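Local structure of cyclic di-GMP-binding protein XC_3703 (Xanthomonas campestris pv. campestris, 5B7W) at residues N17-D20 with Q21-E25; G99-Q102 with K103-K106; T131-K134 with R135-Q139. The protein binds the bacterial second messenger cyclic di-GMP and, as its effector, regulates virulence and biofilm formation, promoting target-gene binding by a LysR-type transcriptional regulator when cyclic di-GMP is absent. All coordinates share one frame; numbering follows the deposited sequence.

Interaction 1: N17-D20 with Q21-E25; sequences NAVD and QANRE
Two torsions set the side-chain contacts between Asn-17 and Gln-21 and between Val-19 and Asn-23. In Gln-21, CG stands beside its own backbone N (chi1 -63°), which turns it back along the helix until it lies 3.1 Å from O of Asn-17. From there the chain runs on extended, and its amide passes the Asn-17 side chain loosely, NE2 being 4.3 Å from CB of Asn-17. In Val-19 it is CG1 that is anti to the backbone N (chi1 177°), beside the carbonyl carbon, which brings it 4.0 Å from ND2 of Asn-23. These two side chains run alongside each other and point in the same direction. The Asn-23 amide is engaged beyond the helix, since its OD1 accepts a hydrogen bond from the backbone N of Phe-39.

Underneath, four backbone hydrogen bonds join each residue to the one four places later. Gln-21 N to Asn-17 O is the shortest at 2.8 Å; Ala-22 N reaches Ala-18 O, Asn-23 N reaches Val-19 O, and Arg-24 N reaches Asp-20 O at 2.9 Å. Methyl CB of Ala-22 settles 3.4 Å from O of Ala-18, while CB and CG of Arg-24 pass by O of Asp-20 before the chain bends away.

Packing differs round the helix. Val-19 and Ala-22 touch Phe-39 of strand 38-42, whereas Ala-18 rests on Leu-68 of helix 54-70, and Asp-20 and Arg-24 are on the exposed side. Glu-25, one turn after Gln-21, makes a salt bridge to Arg-67 of the same neighbouring helix. This is regular alpha-helix within helix 12-26, one of the two helices that cover one side of the four-stranded antiparallel sheet in the RRM-like domain II.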
loop_
_atom_site.group_PDB
_atom_site.type_symbol
_atom_site.label_atom_id
_atom_site.label_comp_id
_atom_site.label_asym_id
_atom_site.label_seq_id
_atom_site.Cartn_x
_atom_site.Cartn_y
_atom_site.Cartn_z
ATOM N N ASN A 17 6.225 -4.297 -12.224
ATOM C CA ASN A 17 6.295 -5.717 -12.556
ATOM C C ASN A 17 4.985 -6.425 -12.238
ATOM O O ASN A 17 4.502 -7.238 -13.035
ATOM C CB ASN A 17 7.454 -6.377 -11.810
ATOM C CG ASN A 17 8.761 -6.300 -12.574
ATOM O OD1 ASN A 17 9.766 -6.883 -12.167
ATOM N ND2 ASN A 17 8.752 -5.581 -13.691
ATOM N N ALA A 18 4.392 -6.125 -11.079
ATOM C CA ALA A 18 3.150 -6.786 -10.690
ATOM C C ALA A 18 2.027 -6.485 -11.676
ATOM O O ALA A 18 1.234 -7.372 -12.015
ATOM C CB ALA A 18 2.751 -6.365 -9.276
ATOM N N VAL A 19 1.945 -5.240 -12.150
ATOM C CA VAL A 19 0.917 -4.886 -13.125
ATOM C C VAL A 19 1.182 -5.580 -14.456
ATOM O O VAL A 19 0.253 -6.072 -15.108
ATOM C CB VAL A 19 0.838 -3.357 -13.286
ATOM C CG1 VAL A 19 -0.183 -2.986 -14.353
ATOM C CG2 VAL A 19 0.485 -2.704 -11.959
ATOM N N ASP A 20 2.447 -5.634 -14.877
ATOM C CA ASP A 20 2.785 -6.332 -16.114
ATOM C C ASP A 20 2.466 -7.818 -16.011
ATOM O O ASP A 20 1.936 -8.414 -16.956
ATOM C CB ASP A 20 4.262 -6.127 -16.452
ATOM C CG ASP A 20 4.595 -4.681 -16.753
ATOM O OD1 ASP A 20 3.727 -3.972 -17.301
ATOM O OD2 ASP A 20 5.728 -4.255 -16.442
ATOM N N GLN A 21 2.781 -8.435 -14.870
ATOM C CA GLN A 21 2.470 -9.848 -14.693
ATOM C C GLN A 21 0.967 -10.083 -14.610
ATOM O O GLN A 21 0.485 -11.141 -15.026
ATOM C CB GLN A 21 3.168 -10.392 -13.444
ATOM C CG GLN A 21 4.688 -10.339 -13.516
ATOM C CD GLN A 21 5.359 -10.743 -12.215
ATOM O OE1 GLN A 21 4.699 -11.183 -11.272
ATOM N NE2 GLN A 21 6.677 -10.585 -12.156
ATOM N N ALA A 22 0.214 -9.113 -14.083
ATOM C CA ALA A 22 -1.239 -9.251 -14.037
ATOM C C ALA A 22 -1.842 -9.206 -15.435
ATOM O O ALA A 22 -2.771 -9.961 -15.741
ATOM C CB ALA A 22 -1.845 -8.162 -13.152
ATOM N N ASN A 23 -1.329 -8.324 -16.298
ATOM C CA ASN A 23 -1.787 -8.300 -17.683
ATOM C C ASN A 23 -1.387 -9.573 -18.415
ATOM O O ASN A 23 -2.175 -10.121 -19.196
ATOM C CB ASN A 23 -1.233 -7.067 -18.398
ATOM C CG ASN A 23 -2.012 -5.809 -18.075
ATOM O OD1 ASN A 23 -3.243 -5.809 -18.088
ATOM N ND2 ASN A 23 -1.299 -4.730 -17.772
ATOM N N ARG A 24 -0.166 -10.059 -18.177
ATOM C CA ARG A 24 0.254 -11.328 -18.763
ATOM C C ARG A 24 -0.617 -12.475 -18.271
ATOM O O ARG A 24 -0.926 -13.402 -19.031
ATOM C CB ARG A 24 1.724 -11.595 -18.437
ATOM C CG ARG A 24 2.708 -10.953 -19.400
ATOM C CD ARG A 24 3.162 -11.945 -20.459
ATOM N NE ARG A 24 3.972 -13.018 -19.886
ATOM C CZ ARG A 24 5.296 -12.974 -19.769
ATOM N NH1 ARG A 24 5.966 -11.909 -20.187
ATOM N NH2 ARG A 24 5.950 -13.996 -19.234
ATOM N N GLU A 25 -1.034 -12.425 -17.004
ATOM C CA GLU A 25 -1.838 -13.508 -16.448
ATOM C C GLU A 25 -3.235 -13.529 -17.057
ATOM O O GLU A 25 -3.818 -14.602 -17.247
ATOM C CB GLU A 25 -1.908 -13.374 -14.927
ATOM C CG GLU A 25 -2.273 -14.656 -14.205
ATOM C CD GLU A 25 -1.795 -14.663 -12.766
ATOM O OE1 GLU A 25 -2.614 -14.391 -11.864
ATOM O OE2 GLU A 25 -0.597 -14.937 -12.539
#

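Interaction 2: G99-Q102 with K103-K106; sequences GIEQ and KQAK
Glu-101 and Gln-104 meet at the start of helix 102-114, where Glu-101 holds the N-cap position. The Gln-104 side chain accepts the backbone N-H of the cap residue, as in one half of a capping box, but the return bond runs from the Gln-104 amide to the Glu-101 carboxylate, so the box is not a full one.

The side-chain hydrogen bonds come first. Glu-101 N donates to OE1 of Gln-104 at 3.2 Å, a fairly bent bond whose donor sits above the amide carbonyl plane. The other end of the same amide, NE2, donates to OE2 of Glu-101 at 3.1 Å. OE2 lies almost in the plane of the Gln-104 amide, while NE2 meets it from above the carboxylate plane; the two flat groups stand 86° apart. The bend at chi2 of Gln-104 (89°) folds the amide back over Glu-101 and lets both its polar ends take part.

Backbone bonds start the helix: Ala-105 N to Glu-101 O at 2.8 Å, followed by Lys-106 N to Gln-102 O. Beside the second, CG and CD of the extended Lys-106 chain lie along the Gln-102 carbonyl oxygen.

The apolar part pairs Ile-100, just before the cap, with Ala-105, positions that correspond to those of a hydrophobic staple. Both are buried; Ala-105 also rests on Ile-123 of strand 119-124, and Gln-104 packs on Phe-150 and Leu-152. CG2 of Ile-100, anti to its backbone nitrogen, fits over the first turn, 3.6 Å from Ala-105 N and 3.9 Å from Ala-105 CB.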
loop_
_atom_site.group_PDB
_atom_site.type_symbol
_atom_site.label_atom_id
_atom_site.label_comp_id
_atom_site.label_asym_id
_atom_site.label_seq_id
_atom_site.Cartn_x
_atom_site.Cartn_y
_atom_site.Cartn_z
ATOM N N GLY A 99 3.269 6.862 1.364
ATOM C CA GLY A 99 3.504 8.013 2.212
ATOM C C GLY A 99 2.507 8.108 3.348
ATOM O O GLY A 99 1.374 7.634 3.225
ATOM N N ILE A 100 2.909 8.714 4.459
ATOM C CA ILE A 100 2.054 8.836 5.634
ATOM C C ILE A 100 1.540 10.268 5.696
ATOM O O ILE A 100 2.288 11.196 6.024
ATOM C CB ILE A 100 2.792 8.442 6.920
ATOM C CG1 ILE A 100 3.302 7.003 6.812
ATOM C CG2 ILE A 100 1.870 8.581 8.120
ATOM C CD1 ILE A 100 4.106 6.548 8.009
ATOM N N GLU A 101 0.259 10.446 5.378
ATOM C CA GLU A 101 -0.364 11.758 5.416
ATOM C C GLU A 101 -0.458 12.262 6.855
ATOM O O GLU A 101 -0.305 11.509 7.822
ATOM C CB GLU A 101 -1.754 11.712 4.780
ATOM C CG GLU A 101 -1.785 11.114 3.379
ATOM C CD GLU A 101 -3.143 10.541 3.016
ATOM O OE1 GLU A 101 -3.204 9.677 2.115
ATOM O OE2 GLU A 101 -4.151 10.952 3.630
ATOM N N GLN A 102 -0.719 13.565 6.987
ATOM C CA GLN A 102 -0.821 14.174 8.309
ATOM C C GLN A 102 -1.936 13.543 9.134
ATOM O O GLN A 102 -1.837 13.476 10.364
ATOM C CB GLN A 102 -1.044 15.680 8.175
ATOM C CG GLN A 102 0.112 16.523 8.684
ATOM C CD GLN A 102 -0.004 17.979 8.277
ATOM O OE1 GLN A 102 -1.101 18.535 8.222
ATOM N NE2 GLN A 102 1.132 18.606 7.992
ATOM N N LYS A 103 -2.998 13.074 8.476
ATOM C CA LYS A 103 -4.075 12.386 9.179
ATOM C C LYS A 103 -3.562 11.116 9.850
ATOM O O LYS A 103 -3.712 10.931 11.063
ATOM C CB LYS A 103 -5.206 12.067 8.201
ATOM C CG LYS A 103 -6.297 11.174 8.764
ATOM C CD LYS A 103 -7.055 11.865 9.883
ATOM C CE LYS A 103 -8.554 11.730 9.682
ATOM N NZ LYS A 103 -8.924 10.385 9.162
ATOM N N GLN A 104 -2.943 10.229 9.069
ATOM C CA GLN A 104 -2.457 8.968 9.615
ATOM C C GLN A 104 -1.248 9.171 10.522
ATOM O O GLN A 104 -1.025 8.373 11.441
ATOM C CB GLN A 104 -2.117 8.006 8.477
ATOM C CG GLN A 104 -3.283 7.718 7.536
ATOM C CD GLN A 104 -3.376 8.702 6.382
ATOM O OE1 GLN A 104 -2.492 8.766 5.537
ATOM N NE2 GLN A 104 -4.454 9.471 6.343
ATOM N N ALA A 105 -0.462 10.224 10.284
ATOM C CA ALA A 105 0.713 10.481 11.111
ATOM C C ALA A 105 0.313 10.827 12.540
ATOM O O ALA A 105 0.834 10.248 13.499
ATOM C CB ALA A 105 1.556 11.601 10.498
ATOM N N LYS A 106 -0.615 11.774 12.702
ATOM C CA LYS A 106 -1.118 12.100 14.033
ATOM C C LYS A 106 -1.754 10.893 14.705
ATOM O O LYS A 106 -1.649 10.737 15.928
ATOM C CB LYS A 106 -2.133 13.234 13.952
ATOM C CG LYS A 106 -1.576 14.535 13.439
ATOM C CD LYS A 106 -2.700 15.387 12.907
ATOM C CE LYS A 106 -2.238 16.802 12.687
ATOM N NZ LYS A 106 -3.376 17.753 12.664
#

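Interaction 3: T131-K134 with R135-Q139; sequences TGKK and RDDLQ
Lys-134 and Asp-137 come together through the backbone oxygen of the lysine. Asp-137 N reaches Lys-134 O at 3.3 Å in a weak, bent hydrogen bond, and CB of Asp-137 lies 3.5 Å from that same oxygen. The long Lys-134 side chain plays little part, for it bends away from the turn.

At the carboxylate of Asp-137 the partner is Lys-133. Its CG sits between the backbone N and the carbonyl carbon (chi1 45°), and a second bend at chi2 swings the chain across the aspartate at about a right angle. OD2 therefore has the lysine's CD at 3.2 Å and CE at 3.0 Å, a tight fit, before NZ closes a salt bridge to it at 3.2 Å. Lys-118 also touches both side chains.

This is the turn from strand 127-132 into helix 135-146 of the RRM-like domain I. By similarity, Lys-133, Arg-135 and Asp-136 belong to a cyclic di-GMP site, so the salt bridge engages a lysine proposed to bind the ligand.

Leu-138 faces inward. Its CG lies 3.8 Å from Lys-134 O, and CD2 reaches back to the end of the strand, 3.7 Å from N of Gly-132. Having no CB, this glycine lets the strand end come close to Asp-137 and Leu-138. Beyond, Leu-138 packs on Phe-4 of strand 3-7 and on Pro-2.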
loop_
_atom_site.group_PDB
_atom_site.type_symbol
_atom_site.label_atom_id
_atom_site.label_comp_id
_atom_site.label_asym_id
_atom_site.label_seq_id
_atom_site.Cartn_x
_atom_site.Cartn_y
_atom_site.Cartn_z
ATOM N N THR A 131 12.134 9.289 17.812
ATOM C CA THR A 131 13.358 9.450 18.584
ATOM C C THR A 131 13.144 8.948 20.004
ATOM O O THR A 131 12.082 9.162 20.597
ATOM C CB THR A 131 13.815 10.915 18.616
ATOM O OG1 THR A 131 12.919 11.683 19.429
ATOM C CG2 THR A 131 13.846 11.499 17.211
ATOM N N GLY A 132 14.161 8.273 20.540
ATOM C CA GLY A 132 14.134 7.801 21.911
ATOM C C GLY A 132 15.527 7.864 22.499
ATOM O O GLY A 132 16.518 8.013 21.781
ATOM N N LYS A 133 15.594 7.750 23.831
ATOM C CA LYS A 133 16.891 7.861 24.492
ATOM C C LYS A 133 17.758 6.630 24.253
ATOM O O LYS A 133 18.989 6.743 24.227
ATOM C CB LYS A 133 16.719 8.132 25.996
ATOM C CG LYS A 133 15.685 7.297 26.758
ATOM C CD LYS A 133 16.226 5.934 27.164
ATOM C CE LYS A 133 15.312 5.237 28.161
ATOM N NZ LYS A 133 15.558 3.768 28.178
ATOM N N LYS A 134 17.149 5.462 24.054
ATOM C CA LYS A 134 17.887 4.230 23.808
ATOM C C LYS A 134 17.245 3.445 22.670
ATOM O O LYS A 134 16.082 3.656 22.315
ATOM C CB LYS A 134 17.974 3.357 25.069
ATOM C CG LYS A 134 18.914 3.901 26.136
ATOM C CD LYS A 134 19.255 2.835 27.160
ATOM C CE LYS A 134 20.691 2.969 27.632
ATOM N NZ LYS A 134 21.562 1.918 27.040
ATOM N N ARG A 135 18.034 2.528 22.103
ATOM C CA ARG A 135 17.598 1.767 20.937
ATOM C C ARG A 135 16.425 0.850 21.257
ATOM O O ARG A 135 15.541 0.660 20.412
ATOM C CB ARG A 135 18.775 0.963 20.379
ATOM C CG ARG A 135 18.410 -0.021 19.280
ATOM C CD ARG A 135 17.847 0.683 18.061
ATOM N NE ARG A 135 17.483 -0.265 17.011
ATOM C CZ ARG A 135 16.333 -0.930 16.969
ATOM N NH1 ARG A 135 15.426 -0.751 17.918
ATOM N NH2 ARG A 135 16.088 -1.773 15.974
ATOM N N ASP A 136 16.396 0.284 22.468
ATOM C CA ASP A 136 15.341 -0.663 22.823
ATOM C C ASP A 136 13.983 0.011 22.959
ATOM O O ASP A 136 12.948 -0.659 22.863
ATOM C CB ASP A 136 15.690 -1.383 24.123
ATOM C CG ASP A 136 16.844 -2.340 23.965
ATOM O OD1 ASP A 136 17.194 -3.014 24.957
ATOM O OD2 ASP A 136 17.403 -2.420 22.850
ATOM N N ASP A 137 13.957 1.321 23.224
ATOM C CA ASP A 137 12.707 2.070 23.132
ATOM C C ASP A 137 12.232 2.175 21.692
ATOM O O ASP A 137 11.024 2.238 21.442
ATOM C CB ASP A 137 12.861 3.481 23.708
ATOM C CG ASP A 137 13.315 3.485 25.149
ATOM O OD1 ASP A 137 13.157 2.454 25.835
ATOM O OD2 ASP A 137 13.809 4.536 25.608
ATOM N N LEU A 138 13.166 2.214 20.740
ATOM C CA LEU A 138 12.787 2.299 19.336
ATOM C C LEU A 138 12.154 0.995 18.870
ATOM O O LEU A 138 11.101 1.001 18.222
ATOM C CB LEU A 138 14.007 2.654 18.483
ATOM C CG LEU A 138 14.717 3.971 18.815
ATOM C CD1 LEU A 138 15.944 4.153 17.935
ATOM C CD2 LEU A 138 13.768 5.152 18.670
ATOM N N GLN A 139 12.777 -0.138 19.208
ATOM C CA GLN A 139 12.180 -1.431 18.888
ATOM C C GLN A 139 10.837 -1.598 19.584
ATOM O O GLN A 139 9.889 -2.133 18.998
ATOM C CB GLN A 139 13.129 -2.565 19.274
ATOM C CG GLN A 139 12.523 -3.959 19.152
ATOM C CD GLN A 139 12.466 -4.453 17.718
ATOM O OE1 GLN A 139 11.627 -4.015 16.930
ATOM N NE2 GLN A 139 13.359 -5.374 17.373
#

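Overall arrangement
The three contacts follow one another along the chain without touching. Interaction 1 belongs to domain II, while interactions 2 and 3 lie at the starts of the two helices of domain I, and both of these are across the chain's centre from the first. The centre of interaction 1 is about 30 Å from that of interaction 2 and about 41 Å from that of interaction 3. Within domain I, interactions 2 and 3 are about 21 Å apart between centres and about 12 Å between nearest atoms. Only interaction 3 contains residues of the cyclic di-GMP site inferred by similarity; the side chain of its Leu-138 is about 8 Å from that of Asp-161, another proposed ligand-binding residue.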